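Local atomic coordinates of transcriptional regulator, putative (Pseudomonas syringae pv. tomato, PDB entry 2R5F), a protein that probably acts as a DNA-binding transcription factor of the SorC family, whose putative sugar-binding domain may bind a carbohydrate. Residues I39-G44 / M73-H78; Q87-L92 / L106-L111. All coordinates share one frame; numbering follows the deposited sequence.

Interaction 1: residues I39-G44 / M73-H78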
loop_
_atom_site.group_PDB
_atom_site.type_symbol
_atom_site.label_atom_id
_atom_site.label_comp_id
_atom_site.label_asym_id
_atom_site.label_seq_id
_atom_site.Cartn_x
_atom_site.Cartn_y
_atom_site.Cartn_z
ATOM N N ILE A 39 -10.335 8.945 -8.705
ATOM C CA ILE A 39 -9.630 8.968 -7.427
ATOM C C ILE A 39 -8.408 8.045 -7.415
ATOM O O ILE A 39 -7.354 8.436 -6.929
ATOM C CB ILE A 39 -10.568 8.638 -6.234
ATOM C CG1 ILE A 39 -11.506 9.820 -5.959
ATOM C CG2 ILE A 39 -9.730 8.270 -4.970
ATOM C CD1 ILE A 39 -12.690 9.491 -5.083
ATOM N N LYS A 40 -8.538 6.831 -7.952
ATOM C CA LYS A 40 -7.411 5.888 -7.950
ATOM C C LYS A 40 -6.258 6.422 -8.784
ATOM O O LYS A 40 -5.103 6.261 -8.395
ATOM C CB LYS A 40 -7.794 4.511 -8.483
ATOM C CG LYS A 40 -8.583 3.624 -7.529
ATOM C CD LYS A 40 -8.541 2.171 -8.013
ATOM C CE LYS A 40 -9.771 1.784 -8.761
ATOM N NZ LYS A 40 -9.520 0.549 -9.529
ATOM N N GLN A 41 -6.591 7.084 -9.899
ATOM C CA GLN A 41 -5.589 7.590 -10.848
ATOM C C GLN A 41 -4.825 8.799 -10.312
ATOM O O GLN A 41 -3.630 8.935 -10.574
ATOM C CB GLN A 41 -6.221 7.965 -12.210
ATOM C CG GLN A 41 -6.753 6.786 -13.108
ATOM C CD GLN A 41 -5.755 5.632 -13.317
ATOM O OE1 GLN A 41 -4.543 5.811 -13.253
ATOM N NE2 GLN A 41 -6.284 4.432 -13.560
ATOM N N ALA A 42 -5.536 9.688 -9.609
ATOM C CA ALA A 42 -4.915 10.814 -8.901
ATOM C C ALA A 42 -3.970 10.323 -7.800
ATOM O O ALA A 42 -2.868 10.838 -7.651
ATOM C CB ALA A 42 -5.998 11.784 -8.322
ATOM N N ILE A 43 -4.421 9.352 -7.008
ATOM C CA ILE A 43 -3.573 8.769 -5.939
ATOM C C ILE A 43 -2.365 8.054 -6.533
ATOM O O ILE A 43 -1.217 8.288 -6.106
ATOM C CB ILE A 43 -4.372 7.836 -4.967
ATOM C CG1 ILE A 43 -5.359 8.676 -4.138
ATOM C CG2 ILE A 43 -3.406 7.069 -3.998
ATOM C CD1 ILE A 43 -6.466 7.867 -3.549
ATOM N N GLY A 44 -2.611 7.183 -7.510
ATOM C CA GLY A 44 -1.504 6.491 -8.198
ATOM C C GLY A 44 -0.484 7.462 -8.771
ATOM O O GLY A 44 0.715 7.308 -8.576
HETATM N N MSE A 73 -0.450 3.364 -9.607
HETATM C CA MSE A 73 0.877 3.958 -9.391
HETATM C C MSE A 73 1.858 3.447 -10.427
HETATM O O MSE A 73 2.495 4.239 -11.101
HETATM C CB MSE A 73 1.405 3.675 -7.996
HETATM C CG MSE A 73 2.830 4.163 -7.749
HETATM SE SE MSE A 73 3.491 3.416 -6.079
HETATM C CE MSE A 73 4.093 1.673 -6.719
ATOM N N VAL A 74 1.943 2.124 -10.592
ATOM C CA VAL A 74 2.963 1.566 -11.488
ATOM C C VAL A 74 2.760 2.066 -12.918
ATOM O O VAL A 74 3.721 2.437 -13.581
ATOM C CB VAL A 74 3.044 0.026 -11.418
ATOM C CG1 VAL A 74 3.909 -0.535 -12.584
ATOM C CG2 VAL A 74 3.614 -0.403 -10.070
ATOM N N SER A 75 1.504 2.149 -13.358
ATOM C CA SER A 75 1.199 2.595 -14.717
ATOM C C SER A 75 1.502 4.074 -14.968
ATOM O O SER A 75 1.559 4.505 -16.123
ATOM C CB SER A 75 -0.247 2.283 -15.088
ATOM O OG SER A 75 -1.091 3.302 -14.597
ATOM N N HIS A 76 1.710 4.831 -13.894
ATOM C CA HIS A 76 2.106 6.247 -13.958
ATOM C C HIS A 76 3.610 6.478 -13.893
ATOM O O HIS A 76 4.062 7.617 -13.989
ATOM C CB HIS A 76 1.420 7.068 -12.848
ATOM C CG HIS A 76 0.014 7.453 -13.171
ATOM N ND1 HIS A 76 -0.294 8.495 -14.020
ATOM C CD2 HIS A 76 -1.169 6.929 -12.776
ATOM C CE1 HIS A 76 -1.606 8.602 -14.126
ATOM N NE2 HIS A 76 -2.161 7.660 -13.386
HETATM N N MSE A 77 4.385 5.413 -13.707
HETATM C CA MSE A 77 5.848 5.551 -13.669
HETATM C C MSE A 77 6.559 5.103 -14.955
HETATM O O MSE A 77 5.995 4.374 -15.784
HETATM C CB MSE A 77 6.474 4.956 -12.386
HETATM C CG MSE A 77 5.936 3.646 -11.880
HETATM SE SE MSE A 77 6.357 3.288 -9.956
HETATM C CE MSE A 77 8.308 3.448 -10.013
ATOM N N HIS A 78 7.796 5.561 -15.112
ATOM C CA HIS A 78 8.524 5.413 -16.377
ATOM C C HIS A 78 9.858 4.652 -16.235
ATOM O O HIS A 78 10.435 4.613 -15.137
ATOM C CB HIS A 78 8.746 6.799 -17.004
ATOM C CG HIS A 78 7.477 7.497 -17.397
ATOM N ND1 HIS A 78 6.958 8.558 -16.684
ATOM C CD2 HIS A 78 6.617 7.274 -18.420
ATOM C CE1 HIS A 78 5.834 8.963 -17.252
ATOM N NE2 HIS A 78 5.604 8.199 -18.307
#
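Gln41 and Gly44 of helix 36-54 meet Met73 of helix 68-75 and His76, which follows it, a contact beside the mixed, largely parallel-stranded sheet of this Rossmann-like domain. It illustrates how one polar clasp and one close backbone approach can together join two helices. Gln41 makes the clasp. Its CG lies anti to the carbonyl carbon (chi1 -69°) and the chain then bends at chi2, bringing the amide over to His76, whose NE2 donates to Gln41 OE1 at 3.0 Å. The donor lies in the plane of the carbonyl, but the bond is bent, with 138° at the hydrogen, and OE1 sits at the edge of the imidazole, tilted somewhat from the ring plane. Amide and ring are turned 50° apart. The other end of the amide, Gln41 NE2, bonds to Glu37 one turn earlier, which fixes which way round the amide is turned. Further along the helix, because Gly44 has no side chain, its CA comes within 3.7 Å of the CA of Met73 (a selenomethionine). His76 leans against the same glycine, its CD2 4.1 Å from Gly44 C. The Met73 side chain then leads away to Ala47, while its CA points a C-H at the carbonyl of Gly44, at 3.5 Å from Met73 CA to Gly44 O.

Interaction 2: residues Q87-L92 / L106-L111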
loop_
_atom_site.group_PDB
_atom_site.type_symbol
_atom_site.label_atom_id
_atom_site.label_comp_id
_atom_site.label_asym_id
_atom_site.label_seq_id
_atom_site.Cartn_x
_atom_site.Cartn_y
_atom_site.Cartn_z
ATOM N N GLN A 87 16.915 -1.612 -3.681
ATOM C CA GLN A 87 17.499 -2.947 -3.440
ATOM C C GLN A 87 16.646 -4.144 -3.915
ATOM O O GLN A 87 17.181 -5.081 -4.488
ATOM C CB GLN A 87 17.856 -3.128 -1.955
ATOM C CG GLN A 87 18.931 -2.186 -1.445
ATOM C CD GLN A 87 20.196 -2.313 -2.260
ATOM O OE1 GLN A 87 20.979 -3.235 -2.059
ATOM N NE2 GLN A 87 20.383 -1.408 -3.207
ATOM N N GLU A 88 15.336 -4.122 -3.686
ATOM C CA GLU A 88 14.450 -5.214 -4.131
ATOM C C GLU A 88 12.977 -4.792 -4.025
ATOM O O GLU A 88 12.661 -3.807 -3.362
ATOM C CB GLU A 88 14.684 -6.464 -3.273
ATOM C CG GLU A 88 14.515 -6.171 -1.766
ATOM C CD GLU A 88 14.849 -7.330 -0.848
ATOM O OE1 GLU A 88 14.381 -8.457 -1.103
ATOM O OE2 GLU A 88 15.535 -7.102 0.172
ATOM N N VAL A 89 12.099 -5.536 -4.697
ATOM C CA VAL A 89 10.663 -5.381 -4.599
ATOM C C VAL A 89 10.137 -6.763 -4.203
ATOM O O VAL A 89 10.375 -7.744 -4.906
ATOM C CB VAL A 89 10.049 -4.925 -5.940
ATOM C CG1 VAL A 89 8.504 -4.866 -5.865
ATOM C CG2 VAL A 89 10.641 -3.559 -6.327
ATOM N N VAL A 90 9.479 -6.829 -3.048
ATOM C CA VAL A 90 8.944 -8.086 -2.509
ATOM C C VAL A 90 7.421 -8.049 -2.613
ATOM O O VAL A 90 6.774 -7.044 -2.268
ATOM C CB VAL A 90 9.427 -8.314 -1.038
ATOM C CG1 VAL A 90 8.919 -9.660 -0.448
ATOM C CG2 VAL A 90 10.953 -8.211 -0.982
ATOM N N GLN A 91 6.855 -9.123 -3.142
ATOM C CA GLN A 91 5.415 -9.298 -3.161
ATOM C C GLN A 91 4.951 -9.600 -1.742
ATOM O O GLN A 91 5.414 -10.574 -1.148
ATOM C CB GLN A 91 5.072 -10.467 -4.067
ATOM C CG GLN A 91 3.611 -10.815 -4.044
ATOM C CD GLN A 91 3.229 -11.621 -5.249
ATOM O OE1 GLN A 91 4.086 -12.001 -6.030
ATOM N NE2 GLN A 91 1.947 -11.904 -5.396
ATOM N N LEU A 92 4.035 -8.790 -1.201
ATOM C CA LEU A 92 3.653 -8.932 0.221
ATOM C C LEU A 92 2.383 -9.718 0.478
ATOM O O LEU A 92 2.004 -9.877 1.637
ATOM C CB LEU A 92 3.500 -7.574 0.896
ATOM C CG LEU A 92 4.693 -6.635 1.070
ATOM C CD1 LEU A 92 4.181 -5.381 1.739
ATOM C CD2 LEU A 92 5.828 -7.235 1.853
ATOM N N LEU A 106 2.828 -10.421 -11.846
ATOM C CA LEU A 106 3.295 -9.572 -12.922
ATOM C C LEU A 106 3.486 -8.106 -12.510
ATOM O O LEU A 106 4.391 -7.435 -12.996
ATOM C CB LEU A 106 2.285 -9.629 -14.051
ATOM C CG LEU A 106 2.486 -8.658 -15.210
ATOM C CD1 LEU A 106 3.749 -9.045 -15.947
ATOM C CD2 LEU A 106 1.288 -8.687 -16.125
ATOM N N LEU A 107 2.622 -7.614 -11.625
ATOM C CA LEU A 107 2.715 -6.227 -11.153
ATOM C C LEU A 107 3.960 -5.969 -10.327
ATOM O O LEU A 107 4.621 -4.943 -10.486
ATOM C CB LEU A 107 1.472 -5.850 -10.355
ATOM C CG LEU A 107 1.449 -4.385 -9.922
ATOM C CD1 LEU A 107 1.228 -3.551 -11.173
ATOM C CD2 LEU A 107 0.294 -4.162 -8.961
ATOM N N THR A 108 4.268 -6.908 -9.439
ATOM C CA THR A 108 5.441 -6.860 -8.580
ATOM C C THR A 108 6.694 -6.864 -9.438
ATOM O O THR A 108 7.634 -6.114 -9.172
ATOM C CB THR A 108 5.487 -8.101 -7.661
ATOM O OG1 THR A 108 4.223 -8.269 -7.020
ATOM C CG2 THR A 108 6.531 -7.947 -6.584
ATOM N N GLN A 109 6.688 -7.748 -10.444
ATOM C CA GLN A 109 7.778 -7.897 -11.405
ATOM C C GLN A 109 7.975 -6.626 -12.231
ATOM O O GLN A 109 9.096 -6.124 -12.337
ATOM C CB GLN A 109 7.558 -9.121 -12.307
ATOM C CG GLN A 109 8.737 -9.383 -13.306
ATOM C CD GLN A 109 10.106 -9.437 -12.632
ATOM O OE1 GLN A 109 10.883 -8.467 -12.659
ATOM N NE2 GLN A 109 10.400 -10.566 -12.009
ATOM N N ARG A 110 6.875 -6.098 -12.772
ATOM C CA ARG A 110 6.882 -4.846 -13.519
ATOM C C ARG A 110 7.559 -3.737 -12.736
ATOM O O ARG A 110 8.379 -3.055 -13.282
ATOM C CB ARG A 110 5.477 -4.412 -13.880
ATOM C CG ARG A 110 4.947 -5.039 -15.118
ATOM C CD ARG A 110 3.498 -4.693 -15.312
ATOM N NE ARG A 110 3.310 -3.283 -15.644
ATOM C CZ ARG A 110 2.164 -2.619 -15.469
ATOM N NH1 ARG A 110 1.099 -3.228 -14.958
ATOM N NH2 ARG A 110 2.076 -1.339 -15.807
ATOM N N LEU A 111 7.239 -3.590 -11.449
ATOM C CA LEU A 111 7.833 -2.573 -10.574
ATOM C C LEU A 111 9.332 -2.760 -10.344
ATOM O O LEU A 111 10.091 -1.793 -10.327
ATOM C CB LEU A 111 7.073 -2.473 -9.238
ATOM C CG LEU A 111 7.630 -1.382 -8.298
ATOM C CD1 LEU A 111 7.511 -0.014 -8.961
ATOM C CD2 LEU A 111 7.027 -1.387 -6.876
#
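The side chains of Val89 and Thr108 pass one another heading opposite ways, while that of Gln91 runs roughly perpendicular to Thr108's; this one threonine of helix 106-111 thus meets two side chains of strand 88-91. Val89 CG1 is the branch that reaches across, 3.7 Å from Thr108 CG2 and 3.6 Å from Thr108 O. Thr108 has its methyl anti to the backbone N, and that methyl meets the strand, lying 3.7 Å from Gln91 N. Its hydroxyl is directed differently: OG1 bonds to Ala104 O one turn earlier in the helix, so a buried polar atom is satisfied within its own helix. Gln91 passes across that hydroxyl without bonding to it, its CB 3.8 Å from Thr108 OG1. The extended Gln91 chain carries its amide on to Leu93 O, by NE2, and to Leu122 N, by OE1. Leu111 brings CD2 to within 3.9 Å of Val89 CG1 and completes the apolar part of this buried contact. The example is a beta-alpha-beta crossover: segments 88-91 and 106-111 run nearly antiparallel, at 172°, and their axes approach to 8.2 Å, as the chain doubles back to enter the next parallel strand, 119-120. Val89 is joined by backbone bonds to Phe120 of that strand, and Leu111 also packs on Ile63 of strand 60-63.

How the interactions relate
Interaction 1 closes before interaction 2 opens, and strand 88-94 is the next secondary-structure element after helix 68-75. Their centres lie about 16 Å apart, yet the two touch: Val74 of helix 68-75 and Met77 just after it, from interaction 1, pack on helix 101-115 of interaction 2. Val74 lies against Leu107, Arg110 and Leu111, and the selenium of Met77 comes 3.6 Å from Leu111 CD1. Interaction 1 joins helix to helix, whereas interaction 2 seats a helix on the sheet. Together they show how successive elements of the chain in a Rossmann-like domain, here probably sugar-binding, are packed into one layer of helices beside the sheet.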